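Long-range contacts in PKS (Streptomyces albus, PDB 4OQJ), which probably catalyses decarboxylative condensation of acyl and carrier-bound extender units as a thiolase-fold ketosynthase in oxazolomycin biosynthesis: residues Thr53-Glu58 with Gly79-Asp84; His221-Gln226 with Ile256-Gly261; Asp73-Ala78 with Gly229-Glu234; Phe238-His243 with Lys250-Val255. All blocks are in the same frame, centred on the assembly; numbering follows the deposited sequence. Where two conformers were deposited one is given.

How the contacts relate
Following the chain from the N terminus, Thr53-Glu58 opens contact 1. Before its loop of about twenty residues closes at Gly79-Asp84, Asp73-Ala78 opens contact 3, so these two cross. Contact 3 spans a far longer excursion and closes at Gly229-Glu234, just after His221-Gln226 has opened contact 2; contacts 2 and 3 therefore also cross. Contact 4 opens and closes inside the loop of contact 2, which ends at Ile256-Gly261. Contacts 1 and 3 build a small three-stranded sheet, contact 2 lies where the inner strands 214-221 and 259-267 of the large mixed sheet end and begin, and contact 4 folds the connection between them. All four lie in the N-terminal part of the ketosynthase.

Contact 1 (Thr53-Glu58 with Gly79-Asp84); sequences THFSDE and GQVLVD
Thr53 and Gly79 pair through their backbones as an antiparallel hydrogen-bonded pair. Thr53 N donates to Gly79 O at 2.8 Å and Gly79 N returns a bond to Thr53 O at 2.9 Å. The first is close to straight, at 163° about the hydrogen. Beta-branched threonine suits an extended strand residue.

Apolar packing comes from Phe55 and Val81, whose side chains slide past each other in opposite directions. The methyl Val81 CG1 meets the ring of Phe55 at its edge, in the ring plane, 3.6 Å from CZ. The Phe55 chi1 of -57° sets CG beside the backbone N, and the far end of the ring comes near the other segment, CE2 lying 3.4 Å from Gly79 N. Gly79 suits this place because a beta carbon would have little room beside CE2. Thr53 O lies over the centre of the same ring, 4.2 Å above its plane.

Solvent makes a further polar link: a water accepts from Val81 N at 3.0 Å and also lies against the hydroxyl Thr53 OG1, at a distance short enough to be doubtful in detail. Beyond the contact, Asp57 forms a salt bridge with Lys77, and the backbones of Phe55 and Lys77 are hydrogen-bonded. Strand 53-54 is one outer strand, beside the central strand 75-79, of a small three-stranded antiparallel sheet in the ketosynthase.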
# COMPACT_ATOMS: atom_id res chain seq x y z
N THR A 53 21.08 24.74 -6.28
CA THR A 53 21.31 25.56 -7.45
C THR A 53 20.83 26.98 -7.17
O THR A 53 19.72 27.17 -6.68
CB THR A 53 20.59 25.00 -8.70
OG1 THR A 53 21.12 23.71 -9.02
CG2 THR A 53 20.75 25.94 -9.90
N HIS A 54 21.67 27.98 -7.44
CA HIS A 54 21.26 29.38 -7.34
C HIS A 54 20.82 29.88 -8.72
O HIS A 54 21.51 29.65 -9.71
CB HIS A 54 22.40 30.24 -6.79
CG HIS A 54 22.71 29.98 -5.34
ND1 HIS A 54 23.61 29.02 -4.94
CD2 HIS A 54 22.23 30.55 -4.21
CE1 HIS A 54 23.67 29.01 -3.62
NE2 HIS A 54 22.84 29.93 -3.15
N PHE A 55 19.67 30.54 -8.78
CA PHE A 55 19.12 30.99 -10.06
C PHE A 55 19.41 32.47 -10.28
O PHE A 55 19.22 33.29 -9.37
CB PHE A 55 17.61 30.77 -10.12
CG PHE A 55 17.18 29.35 -9.89
CD1 PHE A 55 17.57 28.34 -10.74
CD2 PHE A 55 16.34 29.03 -8.82
CE1 PHE A 55 17.16 27.03 -10.54
CE2 PHE A 55 15.92 27.72 -8.61
CZ PHE A 55 16.33 26.73 -9.47
N SER A 56 19.87 32.80 -11.48
CA SER A 56 20.06 34.20 -11.86
C SER A 56 18.70 34.81 -12.12
O SER A 56 17.74 34.10 -12.40
CB SER A 56 20.93 34.30 -13.11
OG SER A 56 20.26 33.69 -14.21
N ASP A 57 18.63 36.14 -12.04
CA ASP A 57 17.41 36.85 -12.41
C ASP A 57 17.01 36.54 -13.85
O ASP A 57 15.83 36.39 -14.15
CB ASP A 57 17.58 38.36 -12.24
CG ASP A 57 17.57 38.79 -10.79
OD1 ASP A 57 17.07 38.02 -9.94
OD2 ASP A 57 18.05 39.91 -10.49
N GLU A 58 18.00 36.43 -14.74
CA GLU A 58 17.73 36.07 -16.13
C GLU A 58 17.02 34.72 -16.23
O GLU A 58 16.01 34.59 -16.93
CB GLU A 58 19.02 36.03 -16.96
CG GLU A 58 18.78 35.67 -18.42
CD GLU A 58 20.05 35.37 -19.18
OE1 GLU A 58 21.15 35.46 -18.59
OE2 GLU A 58 19.96 35.05 -20.39
N GLY A 79 17.05 26.55 -5.67
CA GLY A 79 16.25 25.35 -5.67
C GLY A 79 17.12 24.12 -5.79
O GLY A 79 18.31 24.22 -6.10
N GLN A 80 16.52 22.97 -5.51
CA GLN A 80 17.19 21.68 -5.62
C GLN A 80 16.57 20.97 -6.78
O GLN A 80 15.54 20.30 -6.62
CB GLN A 80 17.01 20.87 -4.33
CG GLN A 80 17.81 21.40 -3.16
CD GLN A 80 19.26 20.95 -3.20
OE1 GLN A 80 19.75 20.48 -4.22
NE2 GLN A 80 19.95 21.09 -2.06
N VAL A 81 17.17 21.13 -7.96
CA VAL A 81 16.54 20.67 -9.20
C VAL A 81 17.08 19.33 -9.70
O VAL A 81 18.25 18.99 -9.51
CB VAL A 81 16.70 21.71 -10.34
CG1 VAL A 81 16.32 23.10 -9.84
CG2 VAL A 81 18.10 21.71 -10.90
N LEU A 82 16.19 18.58 -10.33
CA LEU A 82 16.57 17.36 -11.02
C LEU A 82 16.77 17.66 -12.51
O LEU A 82 15.82 17.96 -13.23
CB LEU A 82 15.50 16.29 -10.85
CG LEU A 82 15.80 14.98 -11.58
CD1 LEU A 82 17.07 14.34 -11.05
CD2 LEU A 82 14.61 14.03 -11.45
N VAL A 83 18.02 17.60 -12.96
CA VAL A 83 18.34 17.88 -14.36
C VAL A 83 17.72 16.83 -15.27
O VAL A 83 17.70 15.64 -14.94
CB VAL A 83 19.87 17.91 -14.60
CG1 VAL A 83 20.20 18.21 -16.07
CG2 VAL A 83 20.53 18.95 -13.70
N ASP A 84 17.20 17.28 -16.42
CA ASP A 84 16.63 16.41 -17.44
C ASP A 84 15.41 15.63 -16.96
O ASP A 84 15.13 14.54 -17.46
CB ASP A 84 17.68 15.43 -17.97
CG ASP A 84 18.63 16.08 -18.98
OD1 ASP A 84 18.26 17.10 -19.60
OD2 ASP A 84 19.73 15.55 -19.15
O HOH W 1 20.12 21.73 -7.81

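Contact 2 (His221-Gln226 with Ile256-Gly261); sequences HIQADQ and IGNGVG
The pairing of His221 with Gly259 belongs to the large mixed sheet of the thiolase fold, where strand 214-221 runs antiparallel to strand 259-267. His221 N donates to Gly259 O at 2.8 Å, almost straight, and Gly259 N returns a bond to His221 O at 2.9 Å. The imidazole adds a third link: ND1 donates to Gly257 O at 2.7 Å, with the acceptor in the ring plane but the bond bent to 136°.

Just before strand 259-267, Asn258 offers its side chain in the manner of a backbone acceptor. Its chi1 of -59° sets CG beside the backbone N, and OD1 accepts a nearly straight bond from Gln223 N at 2.7 Å, where a type I turn from Gln223 to Gln226 begins. Gln226 OE1 lies 3.2 Å from Asn258 CG, the two amide planes turned 59° apart; it accepts from Leu82 N, while Asn258 ND2 donates to Gln80 O. Ile256 CG2 packs against the amide end of Gln223.

Asparagine suits its place because one amide both accepts and donates: its buried OD1 and ND2 are matched, as is the ring N-H of His221, and the turn is tied both to the sheet and to Gly79-Asp84.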
# COMPACT_ATOMS: atom_id res chain seq x y z
N HIS A 221 9.47 12.45 -6.84
CA HIS A 221 8.83 13.74 -6.58
C HIS A 221 9.46 14.76 -7.50
O HIS A 221 10.65 15.06 -7.39
CB HIS A 221 8.99 14.19 -5.13
CG HIS A 221 8.55 15.60 -4.90
ND1 HIS A 221 9.43 16.66 -4.81
CD2 HIS A 221 7.31 16.14 -4.76
CE1 HIS A 221 8.75 17.78 -4.62
NE2 HIS A 221 7.47 17.49 -4.58
N ILE A 222 8.67 15.28 -8.43
CA ILE A 222 9.17 16.28 -9.37
C ILE A 222 8.14 17.35 -9.57
O ILE A 222 7.03 17.08 -10.04
CB ILE A 222 9.51 15.67 -10.74
CG1 ILE A 222 10.49 14.52 -10.59
CG2 ILE A 222 10.12 16.75 -11.63
CD1 ILE A 222 10.64 13.70 -11.84
N GLN A 223 8.49 18.57 -9.20
CA GLN A 223 7.61 19.72 -9.41
C GLN A 223 7.65 20.12 -10.87
O GLN A 223 8.73 20.24 -11.46
CB GLN A 223 8.03 20.89 -8.55
CG GLN A 223 8.09 20.60 -7.08
CD GLN A 223 8.76 21.73 -6.33
OE1 GLN A 223 9.87 22.15 -6.68
NE2 GLN A 223 8.08 22.25 -5.32
N ALA A 224 6.49 20.34 -11.47
CA ALA A 224 6.46 20.73 -12.87
C ALA A 224 7.09 22.10 -13.06
O ALA A 224 7.50 22.43 -14.17
CB ALA A 224 5.03 20.72 -13.41
N ASP A 225 7.16 22.90 -12.00
CA ASP A 225 7.78 24.23 -12.11
C ASP A 225 9.12 24.33 -11.37
O ASP A 225 9.49 25.40 -10.87
CB ASP A 225 6.81 25.32 -11.61
CG ASP A 225 6.40 25.14 -10.16
OD1 ASP A 225 7.03 24.33 -9.44
OD2 ASP A 225 5.44 25.82 -9.73
N GLN A 226 9.86 23.23 -11.30
CA GLN A 226 11.21 23.32 -10.74
C GLN A 226 11.98 24.27 -11.65
O GLN A 226 11.63 24.43 -12.83
CB GLN A 226 11.90 21.95 -10.63
CG GLN A 226 12.09 21.21 -11.94
CD GLN A 226 13.06 20.02 -11.83
OE1 GLN A 226 13.58 19.70 -10.76
NE2 GLN A 226 13.32 19.39 -12.96
N ILE A 256 12.50 22.32 -0.71
CA ILE A 256 11.89 21.23 -1.41
C ILE A 256 12.79 20.80 -2.54
O ILE A 256 13.34 21.62 -3.18
CB ILE A 256 10.49 21.58 -1.88
CG1 ILE A 256 9.65 20.32 -1.84
CG2 ILE A 256 10.47 22.31 -3.20
CD1 ILE A 256 9.52 19.87 -0.43
N GLY A 257 12.95 19.53 -2.73
CA GLY A 257 13.78 19.06 -3.82
C GLY A 257 13.06 18.14 -4.77
O GLY A 257 11.90 17.74 -4.54
N ASN A 258 13.76 17.78 -5.83
CA ASN A 258 13.19 16.94 -6.87
C ASN A 258 14.06 15.74 -7.10
O ASN A 258 15.28 15.86 -7.16
CB ASN A 258 13.04 17.76 -8.16
CG ASN A 258 12.15 18.97 -7.95
OD1 ASN A 258 10.95 18.93 -8.22
ND2 ASN A 258 12.72 20.04 -7.46
N GLY A 259 13.45 14.56 -7.19
CA GLY A 259 14.24 13.37 -7.42
C GLY A 259 13.45 12.09 -7.39
O GLY A 259 12.24 12.08 -7.16
N VAL A 260 14.16 10.99 -7.62
CA VAL A 260 13.53 9.68 -7.77
C VAL A 260 14.54 8.64 -7.35
O VAL A 260 15.73 8.80 -7.60
CB VAL A 260 13.06 9.43 -9.23
CG1 VAL A 260 14.22 9.57 -10.21
CG2 VAL A 260 12.45 8.05 -9.38
N GLY A 261 14.05 7.58 -6.72
CA GLY A 261 14.92 6.51 -6.28
C GLY A 261 14.16 5.20 -6.19
O GLY A 261 12.94 5.19 -6.04
O HOH W 2 12.00 23.22 -7.01

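Contact 3 (Asp73-Ala78 with Gly229-Glu234); sequences DRYVKA and GYLHHE
Val76 lies side by side with Tyr230, and its CB sits over the face of the phenol in a CH-pi contact, 3.7 Å from the ring centroid and 17° off the normal. Tyr230 chi1 of 61° sets CG between the backbone N and the carbonyl carbon, and the ring lies against Val76. Its OH is hydrogen-bonded to Ser239 O. Below, Val76 N donates to Tyr230 O at 2.7 Å and Tyr230 N to Val76 O.

On the other face, one side of the Tyr75 ring is turned to Tyr230 O, and CZ lies near the backbone of Gly229. Tyr75 OH accepts a weak, bent bond from Gly229 N at 2.8 Å. Gly229 fits here because a beta carbon would clash with Val76 O. Leu231 CD1 meets Tyr75 CB at 4.0 Å.

The Arg74 guanidinium has one face over His232 O, its plane 85° from the His233 ring. His232 N donates to Arg74 O at 3.1 Å from above the carbonyl plane. His233 NE2 hydrogen-bonds weakly to Ser157 of the second subunit. A non-hydrogen-bonded pair, Tyr75-Leu231, beside a hydrogen-bonded one, Val76-Tyr230, is the pattern of antiparallel strands, here completing a three-stranded sheet with 230-231 at one edge.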
# COMPACT_ATOMS: atom_id res chain seq x y z
N ASP A 73 12.03 40.75 -1.15
CA ASP A 73 13.20 40.35 -0.38
C ASP A 73 12.99 39.02 0.34
O ASP A 73 13.94 38.41 0.84
CB ASP A 73 13.57 41.45 0.63
N ARG A 74 11.74 38.56 0.39
CA ARG A 74 11.43 37.26 0.96
C ARG A 74 11.65 36.14 -0.06
O ARG A 74 11.68 34.96 0.31
CB ARG A 74 9.99 37.22 1.46
CG ARG A 74 9.68 38.16 2.62
CD ARG A 74 8.35 37.80 3.26
NE ARG A 74 7.28 37.68 2.27
CZ ARG A 74 6.18 36.95 2.44
NH1 ARG A 74 5.98 36.26 3.56
NH2 ARG A 74 5.27 36.91 1.47
N TYR A 75 11.78 36.50 -1.33
CA TYR A 75 11.90 35.50 -2.38
C TYR A 75 13.29 34.87 -2.35
O TYR A 75 14.31 35.56 -2.29
CB TYR A 75 11.62 36.12 -3.76
CG TYR A 75 11.43 35.09 -4.85
CD1 TYR A 75 10.24 34.37 -4.95
CD2 TYR A 75 12.42 34.82 -5.77
CE1 TYR A 75 10.06 33.41 -5.94
CE2 TYR A 75 12.25 33.86 -6.77
CZ TYR A 75 11.07 33.16 -6.85
OH TYR A 75 10.90 32.22 -7.85
N VAL A 76 13.31 33.54 -2.39
CA VAL A 76 14.56 32.77 -2.37
C VAL A 76 14.89 32.28 -3.78
O VAL A 76 14.18 31.45 -4.35
CB VAL A 76 14.44 31.57 -1.41
CG1 VAL A 76 15.75 30.77 -1.37
CG2 VAL A 76 14.04 32.05 -0.01
N LYS A 77 15.98 32.79 -4.35
CA LYS A 77 16.33 32.50 -5.74
C LYS A 77 17.23 31.27 -5.84
O LYS A 77 18.35 31.34 -6.35
CB LYS A 77 17.01 33.72 -6.37
CG LYS A 77 16.13 34.97 -6.35
CD LYS A 77 16.85 36.16 -6.93
CE LYS A 77 15.99 37.41 -6.85
NZ LYS A 77 16.73 38.60 -7.34
N ALA A 78 16.72 30.14 -5.38
CA ALA A 78 17.49 28.90 -5.37
C ALA A 78 16.55 27.72 -5.30
O ALA A 78 15.39 27.86 -4.92
CB ALA A 78 18.46 28.89 -4.20
N GLY A 229 12.39 29.91 -8.02
CA GLY A 229 12.67 30.04 -6.61
C GLY A 229 11.38 29.83 -5.83
O GLY A 229 10.43 29.27 -6.36
N TYR A 230 11.34 30.31 -4.59
CA TYR A 230 10.13 30.23 -3.78
C TYR A 230 10.07 31.40 -2.82
O TYR A 230 11.10 31.98 -2.45
CB TYR A 230 10.08 28.92 -3.01
CG TYR A 230 11.22 28.73 -2.04
CD1 TYR A 230 12.42 28.21 -2.47
CD2 TYR A 230 11.09 29.04 -0.70
CE1 TYR A 230 13.46 28.02 -1.60
CE2 TYR A 230 12.13 28.85 0.18
CZ TYR A 230 13.31 28.34 -0.28
OH TYR A 230 14.38 28.15 0.57
N LEU A 231 8.86 31.75 -2.42
CA LEU A 231 8.65 32.82 -1.47
C LEU A 231 8.72 32.24 -0.07
O LEU A 231 8.15 31.17 0.20
CB LEU A 231 7.32 33.52 -1.72
CG LEU A 231 7.15 34.92 -1.14
CD1 LEU A 231 8.12 35.90 -1.78
CD2 LEU A 231 5.72 35.38 -1.34
N HIS A 232 9.45 32.91 0.81
CA HIS A 232 9.60 32.43 2.17
C HIS A 232 8.39 32.86 2.99
O HIS A 232 8.01 34.04 2.94
CB HIS A 232 10.90 32.95 2.79
CG HIS A 232 11.09 32.53 4.22
ND1 HIS A 232 10.93 33.39 5.28
CD2 HIS A 232 11.39 31.32 4.75
CE1 HIS A 232 11.14 32.73 6.41
NE2 HIS A 232 11.42 31.47 6.11
N HIS A 233 7.78 31.91 3.69
CA HIS A 233 6.69 32.19 4.64
C HIS A 233 7.05 31.63 6.01
O HIS A 233 7.41 30.46 6.12
CB HIS A 233 5.36 31.57 4.19
CG HIS A 233 4.96 31.92 2.79
ND1 HIS A 233 4.29 33.08 2.47
CD2 HIS A 233 5.13 31.25 1.62
CE1 HIS A 233 4.07 33.12 1.17
NE2 HIS A 233 4.56 32.02 0.63
N GLU A 234 6.93 32.44 7.05
CA GLU A 234 7.37 32.02 8.38
C GLU A 234 6.56 30.85 8.93
O GLU A 234 7.05 30.09 9.77
CB GLU A 234 7.30 33.20 9.35
CG GLU A 234 8.21 34.35 8.94
CD GLU A 234 9.51 34.39 9.73
OE1 GLU A 234 9.51 34.06 10.93
OE2 GLU A 234 10.55 34.77 9.14
O HOH W 3 8.60 35.64 5.77

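Contact 4 (Phe238-His243 with Lys250-Val255)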
# COMPACT_ATOMS: atom_id res chain seq x y z
N PHE A 238 10.03 25.95 4.95
CA PHE A 238 11.07 26.27 3.98
C PHE A 238 12.00 27.37 4.48
O PHE A 238 11.54 28.38 5.05
CB PHE A 238 10.45 26.68 2.65
CG PHE A 238 9.54 25.64 2.06
CD1 PHE A 238 9.97 24.33 1.92
CD2 PHE A 238 8.25 25.96 1.68
CE1 PHE A 238 9.14 23.36 1.39
CE2 PHE A 238 7.41 25.00 1.16
CZ PHE A 238 7.85 23.70 1.01
N SER A 239 13.29 27.19 4.25
CA SER A 239 14.27 28.10 4.82
C SER A 239 14.36 29.40 4.04
O SER A 239 13.97 29.45 2.87
CB SER A 239 15.64 27.43 4.87
OG SER A 239 16.27 27.49 3.61
N PRO A 240 14.86 30.46 4.69
CA PRO A 240 14.98 31.79 4.09
C PRO A 240 16.14 31.95 3.11
O PRO A 240 16.17 32.95 2.40
CB PRO A 240 15.20 32.72 5.30
CG PRO A 240 14.94 31.89 6.50
CD PRO A 240 15.25 30.50 6.12
N ASP A 241 17.07 30.99 3.09
CA ASP A 241 18.29 31.10 2.28
C ASP A 241 18.57 29.88 1.40
O ASP A 241 19.63 29.79 0.78
CB ASP A 241 19.49 31.34 3.19
CG ASP A 241 19.65 30.26 4.25
OD1 ASP A 241 18.94 29.23 4.20
OD2 ASP A 241 20.53 30.45 5.12
N GLY A 242 17.64 28.93 1.35
CA GLY A 242 17.83 27.75 0.52
C GLY A 242 18.76 26.70 1.13
O GLY A 242 19.01 25.66 0.52
N HIS A 243 19.27 26.97 2.32
CA HIS A 243 20.11 26.01 3.03
C HIS A 243 19.30 25.28 4.10
O HIS A 243 18.41 25.86 4.71
CB HIS A 243 21.31 26.71 3.68
CG HIS A 243 22.22 27.38 2.69
ND1 HIS A 243 23.08 26.67 1.88
CD2 HIS A 243 22.39 28.68 2.38
CE1 HIS A 243 23.75 27.51 1.11
NE2 HIS A 243 23.35 28.74 1.39
N LYS A 250 21.17 27.61 14.01
CA LYS A 250 20.55 28.50 13.04
C LYS A 250 19.56 27.77 12.13
O LYS A 250 19.16 28.30 11.09
CB LYS A 250 21.64 29.19 12.20
CG LYS A 250 22.57 30.06 13.05
CD LYS A 250 23.75 30.61 12.27
CE LYS A 250 24.69 31.37 13.21
NZ LYS A 250 25.45 32.46 12.55
N ALA A 251 19.14 26.57 12.53
CA ALA A 251 18.15 25.82 11.77
C ALA A 251 16.91 26.67 11.50
O ALA A 251 16.31 27.19 12.44
CB ALA A 251 17.75 24.55 12.52
N GLN A 252 16.56 26.83 10.23
CA GLN A 252 15.37 27.59 9.85
C GLN A 252 14.58 26.92 8.72
O GLN A 252 13.91 27.60 7.95
CB GLN A 252 15.76 29.00 9.43
CG GLN A 252 16.08 29.94 10.56
CD GLN A 252 16.33 31.35 10.05
OE1 GLN A 252 17.32 31.61 9.35
NE2 GLN A 252 15.43 32.27 10.37
N GLY A 253 14.66 25.60 8.63
CA GLY A 253 13.89 24.87 7.64
C GLY A 253 14.70 24.34 6.48
O GLY A 253 15.93 24.30 6.52
N THR A 254 13.99 23.92 5.43
CA THR A 254 14.61 23.11 4.39
C THR A 254 14.22 23.69 3.04
O THR A 254 13.65 24.78 2.97
CB THR A 254 14.17 21.62 4.53
OG1 THR A 254 14.94 20.79 3.66
CG2 THR A 254 12.69 21.45 4.22
N VAL A 255 14.58 22.99 1.97
CA VAL A 255 14.22 23.37 0.60
C VAL A 255 13.60 22.15 -0.04
O VAL A 255 14.14 21.06 0.08
CB VAL A 255 15.44 23.80 -0.24
CG1 VAL A 255 14.98 24.36 -1.59
CG2 VAL A 255 16.22 24.81 0.48
O HOH W 4 11.87 29.54 8.17
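Phe238 meets Thr254 at the start of the first segment, where the two backbones are bridged. Its CA approaches Thr254 O to 3.1 Å in a C-H...O contact, and the same oxygen lies in the plane of the aromatic ring at its edge. A water donates to Gln252 O at 2.8 Å and, weakly, to Phe238 O.

Ser239 carries the central bond, its N donating to Thr254 O at 2.8 Å. Its CA adds a C-H...O contact to Gln252 O at 3.2 Å. The backbones come this close because Gly253 has no beta carbon, which would be pressed against Ser239 N and Phe238 C. Ser239 OG, set between the backbone N and the carbonyl carbon (chi1 80°), lies 2.9 Å from His243 O and is also close to Asp241 OD1.

Pro240 crosses the side chain of Gln252 at about a right angle: CD lies 3.7 Å from Gln252 CB, and CG faces the amide end. A rigid ring suits this partly exposed bend. Asp241 then forms an Asx turn, its OD1 accepting from His243 N at 3.0 Å from above the carboxylate plane, while OD2 makes a salt bridge with Arg245. Gly242, with a positive phi of 78°, completes the bend. His243 ND1 is hydrogen-bonded to Glu50.

Neither segment is helix or strand. They form a compact connection between strands 230-231 and 259-267, with Pro240 packing on His232 beside the small sheet, and with Gly253 and Val255 backbone-bonded to Ala332 and His371, in loops after strand 325-327 and helix 366-369.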